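PDB 2E7Z: acetylene hydratase from Pelobacter acetylenicus, which catalyses the hydration of acetylene to acetaldehyde, using a tungsten-bis(molybdopterin guanine dinucleotide) cofactor and one [4Fe-4S] cluster. Local coordinates for residues E89-I94 against V406-A411; A326-L331 against V465-E470; H382-F387 against E470-G475. One frame throughout, in Å; residues are numbered along the deposited sequence.

In the fold
All three contacts belong to the molybdopterin oxidoreductase part of this monomer. Contact 1 stands apart, its centre 31 Å from that of contact 2 and 28 Å from that of contact 3; there helix 80-98 packs on strand 408-412 of a mixed sheet. Contacts 2 and 3 have centres only 7 Å apart, share Glu470 and touch directly, so the chain from 465 to 475 is met in turn by loops 326-331 and 382-387. In sequence the segments come as 89-94, 326-331, 382-387, 406-411 and 465-475, and the partners of contact 1 enclose the first segments of the other two. Contact 1 thus joins a helix to the sheet, while contacts 2 and 3 join loops near the tungsten and [4Fe-4S] sites.

Contact 1 (E89-I94 against V406-A411); sequences EKLKKI and VKAFFA
Leu91 and Ile94, one turn apart on helix 80-98, straddle the small methyl of Ala408. Leu91 CD1 meets Ala408 CB at 3.8 Å, and Ile94 CD1 comes to the same CB at 4.1 Å, so two branched side chains close over the dip that alanine makes in the strand surface. With CG anti to the backbone N (chi1 -177°), Leu91 forks toward the strand, and its other branch turns to the next bump along: CD2 lies 4.2 Å from Phe410 CZ, at the tip of the ring, and the two side chains cross at about a right angle. This is the helix-on-sheet layer of an alpha/beta fold, with strand 408-412 inside a mixed sheet between strands 103-107 and 435-440; the short helix and strand axes pass 10.1 Å apart at 134°. Leu103 and Leu435 of those flanking strands touch Ala408 and Ile94 respectively. Just before the strand begins, Ile94 CG2 rests on Lys407 CB at 3.8 Å, again crossing at about a right angle. Only the root of Lys407 takes part: a bend at chi2 (-73°) turns CD aside, and NZ ends in hydrogen bonds with Glu401 OE2 and Asn432 O.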
ATOM      1  N   GLU A  89      11.076  22.250 -19.913  1.00 12.40           N
ATOM      2  CA  GLU A  89      11.814  22.246 -21.166  1.00 13.06           C
ATOM      3  C   GLU A  89      12.301  20.834 -21.525  1.00 12.45           C
ATOM      4  O   GLU A  89      12.157  20.391 -22.665  1.00 12.97           O
ATOM      5  CB  GLU A  89      13.011  23.192 -21.082  1.00 14.61           C
ATOM      6  CG  GLU A  89      13.885  23.190 -22.339  1.00 20.33           C
ATOM      7  CD  GLU A  89      15.195  23.947 -22.145  1.00 28.69           C
ATOM      8  OE1 GLU A  89      15.565  24.265 -20.981  1.00 33.23           O
ATOM      9  OE2 GLU A  89      15.863  24.217 -23.168  1.00 33.23           O
ATOM     10  N   LYS A  90      12.880  20.139 -20.543  0.50  9.46           N
ATOM     11  CA  LYS A  90      13.387  18.795 -20.794  0.50 10.80           C
ATOM     12  C   LYS A  90      12.264  17.785 -21.042  0.50  9.31           C
ATOM     13  O   LYS A  90      12.371  16.938 -21.924  0.50  7.48           O
ATOM     14  CB  LYS A  90      14.281  18.326 -19.647  0.50 11.41           C
ATOM     15  CG  LYS A  90      14.920  16.969 -19.905  0.50 12.42           C
ATOM     16  CD  LYS A  90      16.328  16.836 -19.319  0.50 17.28           C
ATOM     17  CE  LYS A  90      17.190  15.956 -20.221  0.50 16.85           C
ATOM     18  NZ  LYS A  90      18.487  15.581 -19.624  0.50 20.85           N
ATOM     19  N   LEU A  91      11.179  17.882 -20.276  1.00 10.71           N
ATOM     20  CA  LEU A  91      10.042  17.002 -20.494  1.00 10.76           C
ATOM     21  C   LEU A  91       9.426  17.196 -21.891  1.00 11.71           C
ATOM     22  O   LEU A  91       9.048  16.234 -22.546  1.00 11.51           O
ATOM     23  CB  LEU A  91       8.989  17.258 -19.426  1.00 10.90           C
ATOM     24  CG  LEU A  91       7.756  16.358 -19.457  1.00 10.26           C
ATOM     25  CD1 LEU A  91       8.179  14.918 -19.262  1.00 10.65           C
ATOM     26  CD2 LEU A  91       6.801  16.819 -18.370  1.00  9.88           C
ATOM     27  N   LYS A  92       9.321  18.449 -22.343  1.00 11.73           N
ATOM     28  CA  LYS A  92       8.814  18.695 -23.697  1.00 12.54           C
ATOM     29  C   LYS A  92       9.665  17.989 -24.750  1.00 12.36           C
ATOM     30  O   LYS A  92       9.133  17.390 -25.686  1.00 13.15           O
ATOM     31  CB  LYS A  92       8.775  20.198 -24.004  1.00 13.27           C
ATOM     32  CG  LYS A  92       7.629  20.908 -23.325  1.00 13.62           C
ATOM     33  CD  LYS A  92       7.806  22.429 -23.439  1.00 17.09           C
ATOM     34  CE  LYS A  92       6.688  23.150 -22.726  1.00 19.68           C
ATOM     35  NZ  LYS A  92       6.869  24.634 -22.810  1.00 22.56           N
ATOM     36  N   LYS A  93      10.982  18.062 -24.604  1.00 13.07           N
ATOM     37  CA  LYS A  93      11.889  17.391 -25.544  1.00 13.70           C
ATOM     38  C   LYS A  93      11.723  15.876 -25.506  1.00 13.27           C
ATOM     39  O   LYS A  93      11.700  15.212 -26.557  1.00 13.12           O
ATOM     40  CB  LYS A  93      13.355  17.771 -25.270  1.00 14.16           C
ATOM     41  CG  LYS A  93      13.684  19.216 -25.630  1.00 18.45           C
ATOM     42  CD  LYS A  93      15.083  19.606 -25.130  1.00 23.14           C
ATOM     43  CE  LYS A  93      16.200  18.976 -25.970  1.00 27.58           C
ATOM     44  NZ  LYS A  93      16.087  19.336 -27.431  1.00 31.40           N
ATOM     45  N   ILE A  94      11.599  15.336 -24.292  1.00 11.47           N
ATOM     46  CA  ILE A  94      11.424  13.906 -24.123  1.00 11.63           C
ATOM     47  C   ILE A  94      10.105  13.437 -24.769  1.00 11.77           C
ATOM     48  O   ILE A  94      10.058  12.436 -25.519  1.00 11.18           O
ATOM     49  CB  ILE A  94      11.525  13.526 -22.630  1.00 10.97           C
ATOM     50  CG1 ILE A  94      12.976  13.708 -22.167  1.00 11.37           C
ATOM     51  CG2 ILE A  94      11.046  12.083 -22.416  1.00 10.63           C
ATOM     52  CD1 ILE A  94      13.112  13.699 -20.648  1.00 11.46           C
ATOM     53  N   VAL A 406      10.602   4.541 -21.777  1.00  7.63           N
ATOM     54  CA  VAL A 406      10.185   5.497 -20.747  1.00  7.50           C
ATOM     55  C   VAL A 406      11.465   6.240 -20.364  1.00  7.20           C
ATOM     56  O   VAL A 406      12.486   5.599 -20.076  1.00  6.96           O
ATOM     57  CB  VAL A 406       9.586   4.790 -19.532  1.00  7.74           C
ATOM     58  CG1 VAL A 406       9.409   5.756 -18.343  1.00  8.77           C
ATOM     59  CG2 VAL A 406       8.260   4.156 -19.915  1.00  9.29           C
ATOM     60  N   LYS A 407      11.436   7.570 -20.455  1.00  7.28           N
ATOM     61  CA  LYS A 407      12.641   8.381 -20.380  1.00  7.13           C
ATOM     62  C   LYS A 407      12.527   9.536 -19.420  1.00  7.62           C
ATOM     63  O   LYS A 407      13.547  10.169 -19.163  1.00  8.23           O
ATOM     64  CB  LYS A 407      13.009   8.910 -21.783  1.00  8.48           C
ATOM     65  CG  LYS A 407      13.522   7.785 -22.685  1.00  9.10           C
ATOM     66  CD  LYS A 407      14.924   7.335 -22.283  1.00 10.34           C
ATOM     67  CE  LYS A 407      15.404   6.253 -23.231  1.00 11.73           C
ATOM     68  NZ  LYS A 407      16.759   5.875 -22.836  1.00 13.98           N
ATOM     69  N   ALA A 408      11.330   9.819 -18.907  1.00  7.06           N
ATOM     70  CA  ALA A 408      11.168  10.769 -17.802  1.00  7.01           C
ATOM     71  C   ALA A 408      10.502  10.046 -16.643  1.00  7.05           C
ATOM     72  O   ALA A 408       9.581   9.265 -16.876  1.00  6.83           O
ATOM     73  CB  ALA A 408      10.339  11.998 -18.203  1.00  7.82           C
ATOM     74  N   PHE A 409      10.934  10.327 -15.415  1.00  7.02           N
ATOM     75  CA  PHE A 409      10.418   9.630 -14.253  1.00  6.48           C
ATOM     76  C   PHE A 409      10.282  10.596 -13.076  1.00  5.80           C
ATOM     77  O   PHE A 409      11.244  11.292 -12.710  1.00  7.32           O
ATOM     78  CB  PHE A 409      11.296   8.421 -13.929  1.00  7.35           C
ATOM     79  CG  PHE A 409      10.783   7.570 -12.785  1.00  6.55           C
ATOM     80  CD1 PHE A 409      11.154   7.801 -11.459  1.00  7.07           C
ATOM     81  CD2 PHE A 409       9.907   6.514 -13.063  1.00  8.52           C
ATOM     82  CE1 PHE A 409      10.665   6.976 -10.432  1.00  9.04           C
ATOM     83  CE2 PHE A 409       9.459   5.666 -12.028  1.00  7.73           C
ATOM     84  CZ  PHE A 409       9.800   5.923 -10.733  1.00  7.95           C
ATOM     85  N   PHE A 410       9.070  10.667 -12.514  1.00  6.05           N
ATOM     86  CA  PHE A 410       8.809  11.505 -11.347  1.00  6.12           C
ATOM     87  C   PHE A 410       8.512  10.606 -10.156  1.00  6.77           C
ATOM     88  O   PHE A 410       7.630   9.733 -10.237  1.00  7.00           O
ATOM     89  CB  PHE A 410       7.619  12.466 -11.506  1.00  6.65           C
ATOM     90  CG  PHE A 410       7.733  13.482 -12.598  1.00  8.74           C
ATOM     91  CD1 PHE A 410       8.898  13.712 -13.298  1.00  9.47           C
ATOM     92  CD2 PHE A 410       6.597  14.239 -12.902  1.00 10.96           C
ATOM     93  CE1 PHE A 410       8.953  14.693 -14.309  1.00 10.62           C
ATOM     94  CE2 PHE A 410       6.643  15.220 -13.888  1.00 12.27           C
ATOM     95  CZ  PHE A 410       7.844  15.464 -14.568  1.00 12.05           C
ATOM     96  N   ALA A 411       9.185  10.865  -9.039  1.00  6.34           N
ATOM     97  CA  ALA A 411       8.944  10.180  -7.767  1.00  6.40           C
ATOM     98  C   ALA A 411       8.320  11.182  -6.816  1.00  6.62           C
ATOM     99  O   ALA A 411       9.002  12.156  -6.431  1.00  7.16           O
ATOM    100  CB  ALA A 411      10.233   9.599  -7.197  1.00  7.17           C
TER

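Contact 2 (A326-L331 against V465-E470); sequences APHSDL and VQPNWE
The two backbones come nearest at Pro327 and Glu470, CA to CA 5.6 Å, while 326-331 folds into a type I turn from His328 to Leu331 and 465-470 carries a cis peptide bond before Pro467. The Pro327 ring lies obliquely against the carboxylate end of Glu470, with CB 3.9 Å from Glu470 CD. Water 1 bridges the two segments beside them: it accepts from His328 N and donates to Glu470 OE1, the latter at 2.7 Å. That carboxylate is buried yet well supplied, as OE1 also takes the N-H of Ile334 and OE2 is hydrogen-bonded to Ser335 OG.

Further along, the Pro467 ring is the common target of two side chains. Its CD touches His328 CD2 at 3.8 Å, the side chains crossing at about a right angle, and Leu331 CD1 at 4.0 Å, tip to tip. The same leucine methyl lies 3.7 Å from Gln466 O and brushes Val465 CG1. The His328 imidazole is fixed from both nitrogens. Asp330 N donates to ND1 at 3.1 Å, lying nearly in the ring plane with an N-H...N angle of 164°, and NE2 is hydrogen-bonded to Tyr537 O. These bonds probably set the rotation of the ring that Pro467 packs against.

Two irregular loops are thus joined by packing of His328 and Leu331 on Pro467 and by a water bridge, on a segment whose Gln466 side chain comes about 9 Å from both the [4Fe-4S] cluster and the side chain of the active-site residue Asp10.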
ATOM      1  N   ALA A 326     -17.307   4.334  -1.488  1.00 12.42           N
ATOM      2  CA  ALA A 326     -17.817   5.116  -2.597  1.00 11.76           C
ATOM      3  C   ALA A 326     -17.041   6.419  -2.599  1.00 11.76           C
ATOM      4  O   ALA A 326     -16.504   6.806  -1.552  1.00 12.20           O
ATOM      5  CB  ALA A 326     -19.280   5.446  -2.362  1.00 11.90           C
ATOM      6  N   PRO A 327     -17.071   7.152  -3.729  1.00 11.50           N
ATOM      7  CA  PRO A 327     -16.663   8.562  -3.675  1.00 11.40           C
ATOM      8  C   PRO A 327     -17.466   9.277  -2.589  1.00 10.93           C
ATOM      9  O   PRO A 327     -18.652   8.980  -2.411  1.00 11.64           O
ATOM     10  CB  PRO A 327     -17.000   9.082  -5.075  1.00 11.38           C
ATOM     11  CG  PRO A 327     -16.955   7.843  -5.971  1.00 11.14           C
ATOM     12  CD  PRO A 327     -17.565   6.771  -5.071  1.00 11.33           C
ATOM     13  N   HIS A 328     -16.837  10.181  -1.842  1.00 11.09           N
ATOM     14  CA  HIS A 328     -17.536  10.781  -0.705  1.00 10.76           C
ATOM     15  C   HIS A 328     -18.750  11.565  -1.205  1.00 11.98           C
ATOM     16  O   HIS A 328     -18.641  12.347  -2.158  1.00 12.17           O
ATOM     17  CB  HIS A 328     -16.587  11.708   0.053  1.00 10.41           C
ATOM     18  CG  HIS A 328     -17.062  12.081   1.423  1.00 11.08           C
ATOM     19  ND1 HIS A 328     -18.188  12.855   1.656  1.00 10.94           N
ATOM     20  CD2 HIS A 328     -16.556  11.778   2.642  1.00  9.88           C
ATOM     21  CE1 HIS A 328     -18.333  13.022   2.963  1.00 12.36           C
ATOM     22  NE2 HIS A 328     -17.360  12.375   3.579  1.00 11.64           N
ATOM     23  N   SER A 329     -19.913  11.332  -0.592  1.00 11.91           N
ATOM     24  CA  SER A 329     -21.155  11.924  -1.069  1.00 12.45           C
ATOM     25  C   SER A 329     -21.198  13.442  -0.995  1.00 13.18           C
ATOM     26  O   SER A 329     -21.980  14.059  -1.714  1.00 13.53           O
ATOM     27  CB  SER A 329     -22.368  11.335  -0.306  1.00 12.11           C
ATOM     28  OG  SER A 329     -22.249  11.646   1.078  1.00 14.24           O
ATOM     29  N   ASP A 330     -20.358  14.051  -0.154  1.00 12.50           N
ATOM     30  CA  ASP A 330     -20.419  15.510   0.090  1.00 13.37           C
ATOM     31  C   ASP A 330     -19.457  16.282  -0.824  1.00 12.71           C
ATOM     32  O   ASP A 330     -19.509  17.513  -0.841  1.00 13.93           O
ATOM     33  CB  ASP A 330     -19.960  15.851   1.523  1.00 14.98           C
ATOM     34  CG  ASP A 330     -20.939  15.435   2.614  1.00 16.38           C
ATOM     35  OD1 ASP A 330     -22.154  15.217   2.345  1.00 20.56           O
ATOM     36  OD2 ASP A 330     -20.453  15.355   3.775  1.00 19.61           O
ATOM     37  N   LEU A 331     -18.571  15.587  -1.545  1.00 11.07           N
ATOM     38  CA  LEU A 331     -17.388  16.210  -2.167  1.00  9.51           C
ATOM     39  C   LEU A 331     -17.337  15.978  -3.677  1.00  9.07           C
ATOM     40  O   LEU A 331     -17.949  15.021  -4.185  1.00 11.29           O
ATOM     41  CB  LEU A 331     -16.109  15.634  -1.520  1.00  9.85           C
ATOM     42  CG  LEU A 331     -16.036  15.601  -0.001  1.00 10.33           C
ATOM     43  CD1 LEU A 331     -14.735  14.908   0.450  1.00 11.22           C
ATOM     44  CD2 LEU A 331     -16.137  17.038   0.545  1.00 11.28           C
ATOM     45  N   VAL A 465      -8.119  18.075   3.489  1.00  7.28           N
ATOM     46  CA  VAL A 465      -9.454  17.499   3.478  1.00  8.13           C
ATOM     47  C   VAL A 465      -9.323  16.051   3.028  1.00  7.29           C
ATOM     48  O   VAL A 465      -8.717  15.767   1.999  1.00  7.54           O
ATOM     49  CB  VAL A 465     -10.387  18.271   2.502  1.00  9.05           C
ATOM     50  CG1 VAL A 465     -11.689  17.493   2.205  1.00  9.88           C
ATOM     51  CG2 VAL A 465     -10.709  19.650   3.067  1.00  9.43           C
ATOM     52  N   GLN A 466      -9.913  15.149   3.807  1.00  8.67           N
ATOM     53  CA  GLN A 466      -9.948  13.725   3.451  1.00  8.28           C
ATOM     54  C   GLN A 466     -11.328  13.368   2.907  1.00  8.98           C
ATOM     55  O   GLN A 466     -12.269  14.145   3.056  1.00 10.53           O
ATOM     56  CB  GLN A 466      -9.667  12.888   4.696  1.00  9.56           C
ATOM     57  CG  GLN A 466      -8.236  13.080   5.171  1.00  9.57           C
ATOM     58  CD  GLN A 466      -7.799  12.048   6.187  1.00 11.94           C
ATOM     59  OE1 GLN A 466      -8.551  11.725   7.095  1.00 14.94           O
ATOM     60  NE2 GLN A 466      -6.565  11.533   6.042  1.00 13.02           N
ATOM     61  N   PRO A 467     -11.484  12.166   2.318  1.00  8.91           N
ATOM     62  CA  PRO A 467     -10.462  11.121   2.162  1.00  9.09           C
ATOM     63  C   PRO A 467      -9.606  11.264   0.905  1.00  9.00           C
ATOM     64  O   PRO A 467     -10.100  11.721  -0.130  1.00  9.77           O
ATOM     65  CB  PRO A 467     -11.303   9.843   2.070  1.00  9.08           C
ATOM     66  CG  PRO A 467     -12.584  10.298   1.359  1.00 10.17           C
ATOM     67  CD  PRO A 467     -12.825  11.719   1.881  1.00  9.06           C
ATOM     68  N   ASN A 468      -8.331  10.879   1.010  1.00  8.90           N
ATOM     69  CA  ASN A 468      -7.440  10.891  -0.144  1.00  8.23           C
ATOM     70  C   ASN A 468      -7.111   9.545  -0.754  1.00  9.25           C
ATOM     71  O   ASN A 468      -6.321   9.445  -1.698  1.00  9.13           O
ATOM     72  CB  ASN A 468      -6.228  11.702   0.215  1.00  8.46           C
ATOM     73  CG  ASN A 468      -6.611  13.159   0.415  1.00  8.05           C
ATOM     74  OD1 ASN A 468      -6.574  13.694   1.532  1.00 10.99           O
ATOM     75  ND2 ASN A 468      -7.085  13.777  -0.662  1.00  6.30           N
ATOM     76  N   TRP A 469      -7.792   8.526  -0.226  1.00  8.35           N
ATOM     77  CA  TRP A 469      -7.994   7.280  -0.947  1.00  8.92           C
ATOM     78  C   TRP A 469      -9.487   7.235  -1.208  1.00  8.69           C
ATOM     79  O   TRP A 469     -10.290   7.095  -0.274  1.00  9.26           O
ATOM     80  CB  TRP A 469      -7.566   6.079  -0.102  1.00  9.42           C
ATOM     81  CG  TRP A 469      -6.069   5.815  -0.068  1.00  8.42           C
ATOM     82  CD1 TRP A 469      -5.136   6.201  -0.984  1.00  8.45           C
ATOM     83  CD2 TRP A 469      -5.372   5.053   0.922  1.00  8.95           C
ATOM     84  NE1 TRP A 469      -3.896   5.724  -0.623  1.00  9.52           N
ATOM     85  CE2 TRP A 469      -4.014   5.025   0.551  1.00  8.91           C
ATOM     86  CE3 TRP A 469      -5.763   4.411   2.107  1.00 11.20           C
ATOM     87  CZ2 TRP A 469      -3.049   4.380   1.313  1.00 10.07           C
ATOM     88  CZ3 TRP A 469      -4.797   3.777   2.860  1.00 10.89           C
ATOM     89  CH2 TRP A 469      -3.465   3.757   2.463  1.00 11.63           C
ATOM     90  N   GLU A 470      -9.851   7.399  -2.473  1.00  8.31           N
ATOM     91  CA  GLU A 470     -11.263   7.503  -2.822  1.00  9.13           C
ATOM     92  C   GLU A 470     -11.941   6.169  -2.651  1.00  9.06           C
ATOM     93  O   GLU A 470     -11.542   5.161  -3.257  1.00  9.90           O
ATOM     94  CB  GLU A 470     -11.403   8.055  -4.232  1.00  8.96           C
ATOM     95  CG  GLU A 470     -12.860   8.218  -4.675  1.00  9.98           C
ATOM     96  CD  GLU A 470     -13.152   9.549  -5.367  1.00  9.47           C
ATOM     97  OE1 GLU A 470     -13.234  10.580  -4.667  1.00 10.27           O
ATOM     98  OE2 GLU A 470     -13.336   9.574  -6.607  1.00  9.84           O
TER
HETATM   99  O   HOH W   1     -13.920  10.673  -2.068  1.00  9.66           O

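Contact 3 (H382-F387 against E470-G475); sequences HNMGAF and EGIPFG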
ATOM      1  N   HIS A 382     -11.718   5.702  -9.317  1.00 10.39           N
ATOM      2  CA  HIS A 382     -10.329   5.545  -8.862  1.00  9.69           C
ATOM      3  C   HIS A 382     -10.409   5.101  -7.409  1.00  9.57           C
ATOM      4  O   HIS A 382     -10.223   5.900  -6.496  1.00  9.82           O
ATOM      5  CB  HIS A 382      -9.582   6.867  -8.998  1.00 10.19           C
ATOM      6  CG  HIS A 382      -8.132   6.765  -8.674  1.00  9.65           C
ATOM      7  ND1 HIS A 382      -7.643   7.023  -7.411  1.00  8.41           N
ATOM      8  CD2 HIS A 382      -7.067   6.441  -9.444  1.00  8.43           C
ATOM      9  CE1 HIS A 382      -6.324   6.893  -7.431  1.00  8.61           C
ATOM     10  NE2 HIS A 382      -5.951   6.526  -8.646  1.00  8.75           N
ATOM     11  N   ASN A 383     -10.695   3.816  -7.206  1.00  9.31           N
ATOM     12  CA  ASN A 383     -10.907   3.291  -5.862  1.00  9.85           C
ATOM     13  C   ASN A 383      -9.582   2.956  -5.189  1.00  9.51           C
ATOM     14  O   ASN A 383      -8.913   1.968  -5.537  1.00  9.87           O
ATOM     15  CB  ASN A 383     -11.828   2.081  -6.012  1.00 10.33           C
ATOM     16  CG  ASN A 383     -12.407   1.542  -4.685  1.00 11.54           C
ATOM     17  OD1 ASN A 383     -12.907   0.420  -4.679  1.00 13.80           O
ATOM     18  ND2 ASN A 383     -12.360   2.303  -3.595  1.00 11.16           N
ATOM     19  N   MET A 384      -9.214   3.812  -4.225  1.00  9.00           N
ATOM     20  CA  MET A 384      -7.951   3.756  -3.448  1.00  9.33           C
ATOM     21  C   MET A 384      -6.771   4.136  -4.337  1.00  9.06           C
ATOM     22  O   MET A 384      -6.282   5.267  -4.239  1.00  8.44           O
ATOM     23  CB  MET A 384      -7.761   2.387  -2.741  1.00  9.96           C
ATOM     24  CG  MET A 384      -9.011   1.846  -1.995  1.00 10.76           C
ATOM     25  SD  MET A 384      -9.781   3.014  -0.837  1.00 11.31           S
ATOM     26  CE  MET A 384      -8.712   2.755   0.605  1.00 13.70           C
ATOM     27  N   GLY A 385      -6.369   3.233  -5.238  1.00  8.65           N
ATOM     28  CA  GLY A 385      -5.329   3.513  -6.253  1.00  8.65           C
ATOM     29  C   GLY A 385      -5.718   2.648  -7.424  1.00  9.03           C
ATOM     30  O   GLY A 385      -6.013   1.470  -7.218  1.00 10.60           O
ATOM     31  N   ALA A 386      -5.795   3.216  -8.631  1.00  8.54           N
ATOM     32  CA  ALA A 386      -6.369   2.475  -9.744  1.00  9.27           C
ATOM     33  C   ALA A 386      -5.830   2.920 -11.069  1.00  8.81           C
ATOM     34  O   ALA A 386      -5.297   4.028 -11.226  1.00  9.13           O
ATOM     35  CB  ALA A 386      -7.917   2.607  -9.740  1.00  9.49           C
ATOM     36  N   PHE A 387      -6.017   2.032 -12.038  1.00  8.56           N
ATOM     37  CA  PHE A 387      -5.643   2.258 -13.447  1.00  8.50           C
ATOM     38  C   PHE A 387      -4.135   2.448 -13.469  1.00  8.04           C
ATOM     39  O   PHE A 387      -3.590   3.541 -13.706  1.00  8.57           O
ATOM     40  CB  PHE A 387      -6.418   3.420 -14.076  1.00  8.93           C
ATOM     41  CG  PHE A 387      -7.876   3.437 -13.688  1.00  8.81           C
ATOM     42  CD1 PHE A 387      -8.677   2.329 -13.929  1.00 10.66           C
ATOM     43  CD2 PHE A 387      -8.465   4.540 -13.086  1.00 10.50           C
ATOM     44  CE1 PHE A 387     -10.014   2.304 -13.556  1.00 11.53           C
ATOM     45  CE2 PHE A 387      -9.840   4.530 -12.740  1.00 12.08           C
ATOM     46  CZ  PHE A 387     -10.598   3.395 -12.977  1.00 11.25           C
ATOM     47  N   GLU A 470      -9.851   7.399  -2.473  1.00  8.31           N
ATOM     48  CA  GLU A 470     -11.263   7.503  -2.822  1.00  9.13           C
ATOM     49  C   GLU A 470     -11.941   6.169  -2.651  1.00  9.06           C
ATOM     50  O   GLU A 470     -11.542   5.161  -3.257  1.00  9.90           O
ATOM     51  CB  GLU A 470     -11.403   8.055  -4.232  1.00  8.96           C
ATOM     52  CG  GLU A 470     -12.860   8.218  -4.675  1.00  9.98           C
ATOM     53  CD  GLU A 470     -13.152   9.549  -5.367  1.00  9.47           C
ATOM     54  OE1 GLU A 470     -13.234  10.580  -4.667  1.00 10.27           O
ATOM     55  OE2 GLU A 470     -13.336   9.574  -6.607  1.00  9.84           O
ATOM     56  N   GLY A 471     -12.958   6.170  -1.800  1.00  9.12           N
ATOM     57  CA  GLY A 471     -13.597   4.917  -1.374  1.00 10.02           C
ATOM     58  C   GLY A 471     -13.841   4.976   0.124  1.00 10.12           C
ATOM     59  O   GLY A 471     -14.888   4.557   0.612  1.00 10.50           O
ATOM     60  N   ILE A 472     -12.907   5.550   0.872  1.00 10.28           N
ATOM     61  CA  ILE A 472     -13.092   5.633   2.318  1.00 10.52           C
ATOM     62  C   ILE A 472     -14.354   6.461   2.590  1.00 10.59           C
ATOM     63  O   ILE A 472     -14.476   7.560   2.078  1.00 11.03           O
ATOM     64  CB  ILE A 472     -11.882   6.281   3.005  1.00 10.24           C
ATOM     65  CG1 ILE A 472     -10.603   5.495   2.717  1.00 11.18           C
ATOM     66  CG2 ILE A 472     -12.110   6.367   4.531  1.00 10.31           C
ATOM     67  CD1 ILE A 472      -9.333   6.159   3.285  1.00 12.64           C
ATOM     68  N   PRO A 473     -15.318   5.902   3.345  1.00 12.10           N
ATOM     69  CA  PRO A 473     -16.610   6.561   3.506  1.00 12.33           C
ATOM     70  C   PRO A 473     -16.673   7.653   4.596  1.00 12.40           C
ATOM     71  O   PRO A 473     -17.737   7.879   5.170  1.00 13.40           O
ATOM     72  CB  PRO A 473     -17.538   5.396   3.862  1.00 13.36           C
ATOM     73  CG  PRO A 473     -16.672   4.454   4.593  1.00 14.18           C
ATOM     74  CD  PRO A 473     -15.298   4.566   3.980  1.00 12.45           C
ATOM     75  N   PHE A 474     -15.554   8.308   4.882  1.00 11.69           N
ATOM     76  CA  PHE A 474     -15.548   9.463   5.763  1.00 11.74           C
ATOM     77  C   PHE A 474     -14.287  10.235   5.483  1.00 11.90           C
ATOM     78  O   PHE A 474     -13.343   9.714   4.873  1.00 11.92           O
ATOM     79  CB  PHE A 474     -15.554   9.036   7.240  1.00 12.94           C
ATOM     80  CG  PHE A 474     -14.319   8.288   7.652  1.00 12.95           C
ATOM     81  CD1 PHE A 474     -14.239   6.911   7.489  1.00 13.96           C
ATOM     82  CD2 PHE A 474     -13.231   8.955   8.207  1.00 13.69           C
ATOM     83  CE1 PHE A 474     -13.095   6.229   7.864  1.00 15.15           C
ATOM     84  CE2 PHE A 474     -12.075   8.273   8.569  1.00 16.25           C
ATOM     85  CZ  PHE A 474     -12.015   6.899   8.396  1.00 17.02           C
ATOM     86  N   GLY A 475     -14.263  11.473   5.957  1.00 10.94           N
ATOM     87  CA  GLY A 475     -13.023  12.250   5.934  1.00 11.06           C
ATOM     88  C   GLY A 475     -12.808  12.925   7.267  1.00 11.02           C
ATOM     89  O   GLY A 475     -13.753  13.470   7.837  1.00 12.56           O
TER
HETATM   90  O   HOH W   2      -7.831   7.553  -4.521  1.00  9.27           O
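Asn383 and Met384 grip one carbonyl oxygen, Glu470 O, with two N-H groups. The Asn383 amide donates through ND2 at 3.0 Å, 162° at the hydrogen, within the carbonyl plane and on a lone pair; Met384 N donates at 2.9 Å, tilted 20° from that plane. Asn383 CA adds a C-H...O contact to the same oxygen. Having CG anti to the backbone N (chi1 -168°) brings the Asn383 amide alongside Glu470 O, while Tyr153 N holds OD1; the two bonds together probably fix its rotation. An alanine here would probably cost Glu470 O one of its two N-H donors and leave Tyr153 N without its side-chain acceptor. Water 2 forms a second bridge, accepting from Glu470 N, donating to Met384 O at 2.8 Å and hydrogen-bonded to His382 ND1 at the ring edge.

Packing follows outward. Glu470 CB lies 3.3 Å from His382 O. Gly471 CA lies close against Asn383 ND2, where a side chain would clash with the amide; at its backbone angles a CB would also press on the carbonyl O of Glu470. Met384, bent at chi2 and chi3, lays SD 3.7 Å from Glu470 O and brings CE to Ile472 CG1 at 3.9 Å, the two side chains crossing at about a right angle; Phe155 touches both.

Two loops are joined here through one doubly accepted carbonyl, at a classic gamma turn centred on Met384, whose side chain lies about 11 Å from the tungsten ion.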